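Long-range contacts in alanine racemase 1 (Caldanaerobacter subterraneus subsp. tengcongensis MB4, PDB 4Y2W), which belongs to the alanine racemase family, whose members join an N-terminal TIM-barrel domain to a C-terminal domain rich in beta strands: residues R125-I130 with I161-Y166; N21-K26 with E56-D61. The protein carries 1 engineered substitution. One frame throughout, in Å; residues are numbered along the deposited sequence.

Contact 1. Residues R125-I130 with I161-Y166; sequences RAKVHI and ILEGIY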
loop_
_atom_site.group_PDB
_atom_site.type_symbol
_atom_site.label_atom_id
_atom_site.label_comp_id
_atom_site.label_asym_id
_atom_site.label_seq_id
_atom_site.Cartn_x
_atom_site.Cartn_y
_atom_site.Cartn_z
ATOM N N ARG A 125 -12.525 -13.973 31.145
ATOM C CA ARG A 125 -12.036 -12.719 31.709
ATOM C C ARG A 125 -11.197 -11.961 30.674
ATOM O O ARG A 125 -10.213 -12.490 30.159
ATOM C CB ARG A 125 -11.225 -12.985 32.979
ATOM C CG ARG A 125 -11.867 -13.988 33.934
ATOM C CD ARG A 125 -11.760 -13.556 35.390
ATOM N NE ARG A 125 -10.381 -13.453 35.864
ATOM C CZ ARG A 125 -10.017 -12.898 37.021
ATOM N NH1 ARG A 125 -10.928 -12.386 37.846
ATOM N NH2 ARG A 125 -8.733 -12.854 37.360
ATOM N N ALA A 126 -11.595 -10.725 30.378
ATOM C CA ALA A 126 -10.949 -9.924 29.333
ATOM C C ALA A 126 -9.756 -9.142 29.875
ATOM O O ALA A 126 -9.923 -8.189 30.641
ATOM C CB ALA A 126 -11.953 -8.971 28.697
ATOM N N LYS A 127 -8.556 -9.551 29.470
ATOM C CA LYS A 127 -7.332 -8.846 29.841
ATOM C C LYS A 127 -7.344 -7.439 29.247
ATOM O O LYS A 127 -7.750 -7.261 28.104
ATOM C CB LYS A 127 -6.106 -9.622 29.352
ATOM C CG LYS A 127 -5.867 -10.921 30.107
ATOM C CD LYS A 127 -4.723 -11.741 29.521
ATOM C CE LYS A 127 -5.202 -12.686 28.429
ATOM N NZ LYS A 127 -4.141 -13.626 27.967
ATOM N N VAL A 128 -6.932 -6.441 30.029
ATOM C CA VAL A 128 -6.873 -5.057 29.548
ATOM C C VAL A 128 -5.639 -4.322 30.051
ATOM O O VAL A 128 -5.163 -4.568 31.159
ATOM C CB VAL A 128 -8.117 -4.228 29.946
ATOM C CG1 VAL A 128 -9.359 -4.738 29.233
ATOM C CG2 VAL A 128 -8.322 -4.229 31.454
ATOM N N HIS A 129 -5.135 -3.419 29.212
ATOM C CA HIS A 129 -4.023 -2.537 29.548
ATOM C C HIS A 129 -4.525 -1.101 29.503
ATOM O O HIS A 129 -5.177 -0.707 28.537
ATOM C CB HIS A 129 -2.884 -2.716 28.545
ATOM C CG HIS A 129 -2.064 -3.947 28.771
ATOM N ND1 HIS A 129 -0.758 -4.053 28.345
ATOM C CD2 HIS A 129 -2.351 -5.117 29.391
ATOM C CE1 HIS A 129 -0.280 -5.237 28.682
ATOM N NE2 HIS A 129 -1.225 -5.901 29.321
ATOM N N ILE A 130 -4.191 -0.317 30.498
ATOM C CA ILE A 130 -4.672 1.041 30.564
ATOM C C ILE A 130 -3.703 2.021 29.919
ATOM O O ILE A 130 -2.541 2.014 30.222
ATOM C CB ILE A 130 -4.973 1.412 32.025
ATOM C CG1 ILE A 130 -5.984 0.452 32.617
ATOM C CG2 ILE A 130 -5.521 2.801 32.133
ATOM C CD1 ILE A 130 -7.247 0.290 31.815
ATOM N N ILE A 161 -9.464 -8.394 33.785
ATOM C CA ILE A 161 -8.181 -8.572 34.452
ATOM C C ILE A 161 -7.344 -7.341 34.124
ATOM O O ILE A 161 -7.045 -7.076 32.957
ATOM C CB ILE A 161 -7.425 -9.832 33.982
ATOM C CG1 ILE A 161 -8.315 -11.076 34.075
ATOM C CG2 ILE A 161 -6.162 -10.031 34.814
ATOM C CD1 ILE A 161 -7.696 -12.317 33.461
ATOM N N LEU A 162 -6.978 -6.593 35.158
ATOM C CA LEU A 162 -6.238 -5.351 34.999
ATOM C C LEU A 162 -4.734 -5.650 34.979
ATOM O O LEU A 162 -4.014 -5.402 35.953
ATOM C CB LEU A 162 -6.629 -4.389 36.124
ATOM C CG LEU A 162 -6.320 -2.899 35.988
ATOM C CD1 LEU A 162 -6.542 -2.386 34.574
ATOM C CD2 LEU A 162 -7.184 -2.123 36.970
ATOM N N GLU A 163 -4.278 -6.182 33.844
ATOM C CA GLU A 163 -2.923 -6.716 33.698
ATOM C C GLU A 163 -1.853 -5.656 33.454
ATOM O O GLU A 163 -0.752 -5.754 33.997
ATOM C CB GLU A 163 -2.884 -7.720 32.546
ATOM C CG GLU A 163 -1.565 -8.462 32.398
ATOM C CD GLU A 163 -1.530 -9.335 31.163
ATOM O OE1 GLU A 163 -1.564 -8.785 30.044
ATOM O OE2 GLU A 163 -1.463 -10.570 31.309
ATOM N N GLY A 164 -2.155 -4.664 32.621
ATOM C CA GLY A 164 -1.147 -3.685 32.221
ATOM C C GLY A 164 -1.577 -2.235 32.287
ATOM O O GLY A 164 -2.761 -1.916 32.410
ATOM N N ILE A 165 -0.585 -1.355 32.220
ATOM C CA ILE A 165 -0.809 0.083 32.144
ATOM C C ILE A 165 0.376 0.685 31.399
ATOM O O ILE A 165 1.525 0.351 31.692
ATOM C CB ILE A 165 -0.981 0.724 33.543
ATOM C CG1 ILE A 165 -1.185 2.237 33.421
ATOM C CG2 ILE A 165 0.212 0.423 34.441
ATOM C CD1 ILE A 165 -1.777 2.882 34.657
ATOM N N TYR A 166 0.106 1.548 30.423
ATOM C CA TYR A 166 1.181 2.071 29.587
ATOM C C TYR A 166 0.946 3.464 29.039
ATOM O O TYR A 166 -0.163 3.999 29.102
ATOM C CB TYR A 166 1.480 1.101 28.441
ATOM C CG TYR A 166 0.429 1.016 27.355
ATOM C CD1 TYR A 166 -0.774 0.355 27.569
ATOM C CD2 TYR A 166 0.651 1.581 26.099
ATOM C CE1 TYR A 166 -1.731 0.268 26.569
ATOM C CE2 TYR A 166 -0.298 1.501 25.095
ATOM C CZ TYR A 166 -1.487 0.843 25.334
ATOM O OH TYR A 166 -2.430 0.764 24.335
#
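His-129 lies with one ring face over Gly-164, whose CA sits 3.5 Å from the ring centroid in a CH-pi contact. The CA is offset toward the rim, and without a side chain at Gly-164 the ring lies directly on the backbone. Glu-163, CG anti to the backbone N (chi1 -173°), reaches the ring edge: His-129 NE2 donates to the anti lone pair of Glu-163 OE1 (3.0 Å), which lies close to the ring plane. Ring and carboxylate planes are 71° apart. At the root of the side chain, Tyr-166 CE1 packs 3.8 Å from His-129 CB. On the opposite sheet face, Leu-162 CD1 is the bump, filling the hollow between Ile-130 CG1 (3.5 Å) and Val-128 CG2 (4.0 Å); helix 144-155 packs over Ile-130 and Leu-162. The Arg-125 guanidinium lays a face over Ile-161 CG1.

Parallel strand 161-166 carries one extra residue between the pairs Lys-127/Ile-161 and His-129/Gly-164, where Leu-162 centres an inverse gamma turn and Val-128 O takes two weak bonds, from Glu-163 N and Gly-164 N. Regular pairing resumes with Ile-130 N to Gly-164 O (2.9 Å).

The face of Val-128, Ile-130 and Leu-162, toward the helices, is aliphatic; the other, with Lys-127 and His-129, is more mixed. There the NE2 bond probably fixes the rotation of the imidazole, and Tyr-62 OH, also bonded to Glu-163 OE1, helps hold the carboxylate.

Contact 2. Residues N21-K26 with E56-D61; sequences NFREIK and EKEGVD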
loop_
_atom_site.group_PDB
_atom_site.type_symbol
_atom_site.label_atom_id
_atom_site.label_comp_id
_atom_site.label_asym_id
_atom_site.label_seq_id
_atom_site.Cartn_x
_atom_site.Cartn_y
_atom_site.Cartn_z
ATOM N N ASN A 21 17.850 -9.674 15.508
ATOM C CA ASN A 21 17.585 -8.322 16.010
ATOM C C ASN A 21 16.764 -8.351 17.294
ATOM O O ASN A 21 16.945 -7.508 18.171
ATOM C CB ASN A 21 16.853 -7.478 14.961
ATOM C CG ASN A 21 17.704 -7.182 13.741
ATOM O OD1 ASN A 21 18.922 -7.354 13.758
ATOM N ND2 ASN A 21 17.061 -6.730 12.671
ATOM N N PHE A 22 15.860 -9.321 17.390
ATOM C CA PHE A 22 15.105 -9.568 18.617
ATOM C C PHE A 22 16.050 -9.928 19.766
ATOM O O PHE A 22 15.945 -9.364 20.857
ATOM C CB PHE A 22 14.069 -10.677 18.387
ATOM C CG PHE A 22 13.454 -11.216 19.647
ATOM C CD1 PHE A 22 12.480 -10.496 20.325
ATOM C CD2 PHE A 22 13.839 -12.454 20.147
ATOM C CE1 PHE A 22 11.905 -10.996 21.481
ATOM C CE2 PHE A 22 13.270 -12.957 21.303
ATOM C CZ PHE A 22 12.300 -12.228 21.972
ATOM N N ARG A 23 16.977 -10.851 19.510
ATOM C CA ARG A 23 17.982 -11.240 20.509
ATOM C C ARG A 23 18.915 -10.086 20.921
ATOM O O ARG A 23 19.430 -10.081 22.038
ATOM C CB ARG A 23 18.800 -12.445 20.026
ATOM C CG ARG A 23 18.027 -13.757 20.054
ATOM C CD ARG A 23 18.943 -14.970 19.919
ATOM N NE ARG A 23 19.716 -14.959 18.675
ATOM C CZ ARG A 23 19.237 -15.282 17.474
ATOM N NH1 ARG A 23 17.969 -15.647 17.316
ATOM N NH2 ARG A 23 20.036 -15.235 16.416
ATOM N N GLU A 24 19.128 -9.121 20.028
ATOM C CA GLU A 24 19.901 -7.918 20.355
ATOM C C GLU A 24 19.190 -7.055 21.398
ATOM O O GLU A 24 19.837 -6.463 22.261
ATOM C CB GLU A 24 20.176 -7.081 19.100
ATOM C CG GLU A 24 21.125 -7.733 18.108
ATOM C CD GLU A 24 22.551 -7.797 18.615
ATOM O OE1 GLU A 24 23.071 -6.754 19.058
ATOM O OE2 GLU A 24 23.154 -8.891 18.566
ATOM N N ILE A 25 17.863 -6.993 21.322
ATOM C CA ILE A 25 17.078 -6.207 22.273
ATOM C C ILE A 25 17.155 -6.806 23.682
ATOM O O ILE A 25 17.196 -6.068 24.668
ATOM C CB ILE A 25 15.599 -6.080 21.839
ATOM C CG1 ILE A 25 15.487 -5.438 20.450
ATOM C CG2 ILE A 25 14.802 -5.261 22.851
ATOM C CD1 ILE A 25 16.187 -4.101 20.320
ATOM N N LYS A 26 17.178 -8.135 23.770
ATOM C CA LYS A 26 17.313 -8.824 25.057
ATOM C C LYS A 26 18.634 -8.506 25.771
ATOM O O LYS A 26 18.685 -8.471 27.001
ATOM C CB LYS A 26 17.161 -10.338 24.881
ATOM C CG LYS A 26 15.734 -10.774 24.581
ATOM C CD LYS A 26 15.572 -12.290 24.592
ATOM C CE LYS A 26 15.443 -12.848 26.002
ATOM N NZ LYS A 26 14.217 -12.370 26.702
ATOM N N GLU A 56 7.399 -16.206 17.946
ATOM C CA GLU A 56 6.801 -17.095 18.943
ATOM C C GLU A 56 7.726 -18.275 19.272
ATOM O O GLU A 56 7.823 -18.670 20.434
ATOM C CB GLU A 56 5.437 -17.606 18.471
ATOM C CG GLU A 56 4.712 -18.480 19.484
ATOM C CD GLU A 56 3.316 -18.872 19.031
ATOM O OE1 GLU A 56 3.166 -19.313 17.873
ATOM O OE2 GLU A 56 2.369 -18.752 19.837
ATOM N N LYS A 57 8.393 -18.833 18.259
ATOM C CA LYS A 57 9.404 -19.877 18.477
ATOM C C LYS A 57 10.563 -19.334 19.315
ATOM O O LYS A 57 11.107 -20.036 20.170
ATOM C CB LYS A 57 9.970 -20.402 17.150
ATOM C CG LYS A 57 9.004 -21.179 16.262
ATOM C CD LYS A 57 9.675 -21.526 14.933
ATOM C CE LYS A 57 8.694 -21.975 13.857
ATOM N NZ LYS A 57 8.406 -23.437 13.882
ATOM N N GLU A 58 10.929 -18.078 19.065
ATOM C CA GLU A 58 12.063 -17.441 19.736
ATOM C C GLU A 58 11.776 -17.094 21.203
ATOM O O GLU A 58 12.695 -16.760 21.948
ATOM C CB GLU A 58 12.487 -16.181 18.969
ATOM C CG GLU A 58 13.963 -15.837 19.097
ATOM C CD GLU A 58 14.877 -16.864 18.448
ATOM O OE1 GLU A 58 16.010 -17.047 18.947
ATOM O OE2 GLU A 58 14.472 -17.488 17.441
ATOM N N GLY A 59 10.507 -17.154 21.604
ATOM C CA GLY A 59 10.121 -17.018 23.009
ATOM C C GLY A 59 9.724 -15.612 23.419
ATOM O O GLY A 59 9.966 -15.204 24.553
ATOM N N VAL A 60 9.101 -14.872 22.505
ATOM C CA VAL A 60 8.649 -13.510 22.790
ATOM C C VAL A 60 7.511 -13.521 23.817
ATOM O O VAL A 60 6.715 -14.459 23.857
ATOM C CB VAL A 60 8.210 -12.790 21.493
ATOM C CG1 VAL A 60 6.889 -13.346 20.963
ATOM C CG2 VAL A 60 8.122 -11.287 21.713
ATOM N N ASP A 61 7.444 -12.480 24.643
ATOM C CA ASP A 61 6.492 -12.429 25.763
ATOM C C ASP A 61 5.110 -11.902 25.374
ATOM O O ASP A 61 4.102 -12.321 25.943
ATOM C CB ASP A 61 7.061 -11.581 26.907
ATOM C CG ASP A 61 8.356 -12.142 27.458
ATOM O OD1 ASP A 61 8.379 -13.337 27.810
ATOM O OD2 ASP A 61 9.350 -11.392 27.537
#
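Arg-23 NH1 donates to Glu-58 OE1 at 2.9 Å, a salt bridge bent to 137° at the hydrogen. The nitrogen comes down on the oxygen from well above the carboxylate plane (68° out of it), while the carboxylate stands near the edge of the guanidinium; the two side chains cross at about a right angle. Arg-23 is exposed, so the ion pair lies at the outer margin of the contact and is probably weakened by solvent.

Beneath it, the aliphatic part of Glu-58 does a second job. Its CG rests 3.5 Å from Phe-22 CD2, the two side chains sliding past each other in opposite directions. Phe-22 has CG anti to its backbone N (chi1 167°), and its ring extends from the helix to the turn after Glu-58. There the ring meets Val-60 obliquely: CE1 of Phe-22 is 3.8 Å from CG2 of Val-60, and CZ of Phe-22 is 4.0 Å from CA of Val-60. Between these two partners Gly-59, with positive phi, closes helix 48-58 in a Schellman motif and turns the chain, bringing Val-60 to the ring.

The contact therefore joins helix 15-28 to the C-terminal end of helix 48-58 and the loop entering barrel strand 62-65. Strand 34-38 lies alongside: the side chains of Phe-22 and Ile-25 touch Ile-35, whose backbone N bonds Asp-61 OD2.

Overall arrangement
Both contacts belong to the N-terminal TIM-barrel domain, and their centres lie about 23 Å apart, with about 8 Å between nearest atoms and no touch. They come in series: contact 2 closes at Asp-61, well before contact 1 opens at Arg-125. Contact 2 joins helix 15-28, which precedes the first barrel strand, to the end of helix 48-58, just ahead of the second. Contact 1 pairs the fifth and sixth strands, 126-131 and 160-166, linked through helix 144-155 as a beta-alpha-beta unit. One contact thus packs helix and loop outside the strands; the other forms part of the barrel wall, with the side chain of Tyr-166 about 10 Å from a bound alanine.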